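PDB 4NHF: TrwG protein from Bartonella grahamii, which is a VirB8-family component of a type IV secretion system, present here as its soluble domain, and probably helps assemble the membrane-spanning secretion machinery. Local coordinates for residues L49-Y52 / V53-E57. Residues are numbered along the deposited sequence; the frame is centred on the assembly and turned at random.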
loop_
_atom_site.group_PDB
_atom_site.type_symbol
_atom_site.label_atom_id
_atom_site.label_comp_id
_atom_site.label_asym_id
_atom_site.label_seq_id
_atom_site.Cartn_x
_atom_site.Cartn_y
_atom_site.Cartn_z
ATOM N N LEU A 49 -5.856 4.671 -8.912
ATOM C CA LEU A 49 -6.618 5.789 -8.358
ATOM C C LEU A 49 -6.988 5.519 -6.904
ATOM O O LEU A 49 -6.945 6.435 -6.084
ATOM C CB LEU A 49 -7.878 6.076 -9.159
ATOM C CG LEU A 49 -7.578 6.701 -10.540
ATOM C CD1 LEU A 49 -8.762 6.456 -11.406
ATOM C CD2 LEU A 49 -7.239 8.186 -10.473
ATOM N N ASN A 50 -7.439 4.292 -6.622
ATOM C CA ASN A 50 -7.694 3.881 -5.279
ATOM C C ASN A 50 -6.454 3.983 -4.408
ATOM O O ASN A 50 -6.562 4.505 -3.260
ATOM C CB ASN A 50 -8.240 2.451 -5.290
ATOM C CG ASN A 50 -8.653 1.954 -3.917
ATOM O OD1 ASN A 50 -9.517 2.531 -3.257
ATOM N ND2 ASN A 50 -8.081 0.844 -3.509
ATOM N N GLN A 51 -5.304 3.452 -4.862
ATOM C CA GLN A 51 -4.098 3.574 -4.019
ATOM C C GLN A 51 -3.759 5.070 -3.735
ATOM O O GLN A 51 -3.340 5.441 -2.641
ATOM C CB GLN A 51 -2.895 2.844 -4.584
ATOM C CG GLN A 51 -2.981 1.305 -4.470
ATOM C CD GLN A 51 -3.170 0.813 -3.061
ATOM O OE1 GLN A 51 -2.424 1.199 -2.169
ATOM N NE2 GLN A 51 -4.203 0.046 -2.827
ATOM N N TYR A 52 -3.970 5.923 -4.722
ATOM C CA TYR A 52 -3.607 7.326 -4.557
ATOM C C TYR A 52 -4.467 7.992 -3.481
ATOM O O TYR A 52 -3.967 8.703 -2.634
ATOM C CB TYR A 52 -3.727 8.117 -5.833
ATOM C CG TYR A 52 -3.176 9.513 -5.711
ATOM C CD1 TYR A 52 -1.826 9.759 -5.707
ATOM C CD2 TYR A 52 -4.028 10.586 -5.617
ATOM C CE1 TYR A 52 -1.335 11.066 -5.603
ATOM C CE2 TYR A 52 -3.559 11.884 -5.483
ATOM C CZ TYR A 52 -2.211 12.131 -5.476
ATOM O OH TYR A 52 -1.812 13.458 -5.377
ATOM N N VAL A 53 -5.767 7.776 -3.543
ATOM C CA VAL A 53 -6.671 8.426 -2.627
ATOM C C VAL A 53 -6.416 7.858 -1.242
ATOM O O VAL A 53 -6.344 8.631 -0.287
ATOM C CB VAL A 53 -8.123 8.211 -3.099
ATOM C CG1 VAL A 53 -9.106 8.604 -2.054
ATOM C CG2 VAL A 53 -8.371 9.002 -4.393
ATOM N N LEU A 54 -6.249 6.529 -1.142
ATOM C CA LEU A 54 -5.932 5.880 0.144
ATOM C C LEU A 54 -4.637 6.416 0.762
ATOM O O LEU A 54 -4.587 6.621 1.996
ATOM C CB LEU A 54 -5.821 4.362 0.087
ATOM C CG LEU A 54 -7.107 3.640 -0.277
ATOM C CD1 LEU A 54 -6.841 2.143 -0.424
ATOM C CD2 LEU A 54 -8.182 3.967 0.732
ATOM N N ASN A 55 -3.624 6.688 -0.048
ATOM C CA ASN A 55 -2.402 7.264 0.525
ATOM C C ASN A 55 -2.506 8.762 0.824
ATOM O O ASN A 55 -2.004 9.240 1.841
ATOM C CB ASN A 55 -1.206 7.002 -0.357
ATOM C CG ASN A 55 -0.662 5.608 -0.146
ATOM O OD1 ASN A 55 0.138 5.368 0.779
ATOM N ND2 ASN A 55 -1.087 4.675 -0.993
ATOM N N ARG A 56 -3.102 9.505 -0.100
ATOM C CA ARG A 56 -3.132 10.931 0.105
ATOM C C ARG A 56 -4.072 11.370 1.260
ATOM O O ARG A 56 -3.780 12.344 1.924
ATOM C CB ARG A 56 -3.472 11.634 -1.200
ATOM C CG ARG A 56 -3.667 13.126 -1.062
ATOM C CD ARG A 56 -3.701 13.793 -2.426
ATOM N NE ARG A 56 -3.917 15.236 -2.270
ATOM C CZ ARG A 56 -3.606 16.201 -3.129
ATOM N NH1 ARG A 56 -2.985 15.972 -4.277
ATOM N NH2 ARG A 56 -3.894 17.457 -2.796
ATOM N N GLU A 57 -5.195 10.687 1.445
ATOM C CA GLU A 57 -6.224 11.170 2.348
ATOM C C GLU A 57 -6.106 10.552 3.720
ATOM O O GLU A 57 -6.682 11.050 4.652
ATOM C CB GLU A 57 -7.627 10.926 1.744
ATOM C CG GLU A 57 -7.891 11.697 0.440
ATOM C CD GLU A 57 -7.931 13.207 0.587
ATOM O OE1 GLU A 57 -8.106 13.734 1.688
ATOM O OE2 GLU A 57 -7.777 13.885 -0.432
HETATM O O HOH W 1 -0.011 2.041 -2.040
#
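Residues 49-56 run as continuous alpha-helix, in which the amides of Val53, Leu54, Asn55 and Arg56 each bond to the carbonyl four residues back, from Leu49 O to Tyr52 O. Tyr52 and Arg56, one turn apart, run side by side. Both have CG anti to the backbone N (chi1 -172° and 174°), which sends the ring and the extended arginine chain the same way. Arg56 CD packs 3.6 Å from Tyr52 CE2. Arg56 NH1 then donates to Tyr52 OH at 3.0 Å, and the hydroxyl lies at the edge of the guanidinium, in its plane. The hydroxyl is also hydrogen-bonded to Ser75 OG. Helix 42-57 lies against the four-stranded antiparallel sheet of the VirB8 domain, an NTF2-like fold, and Val53 packs on Val120 and Phe122 of strand 117-127. On another side of the helix, Gln51 O takes two bonds, from Asn55 N and Asn55 ND2, which come from opposite faces of the carbonyl plane. Asn55 ND2 sits 2.9 Å from Gln51 O. A water links Gln51 OE1 to Asn55 ND2, while Asn67 ND2 bonds to Asn55 OD1. Leu54 CD1 lies 3.6 Å from Asn50 ND2.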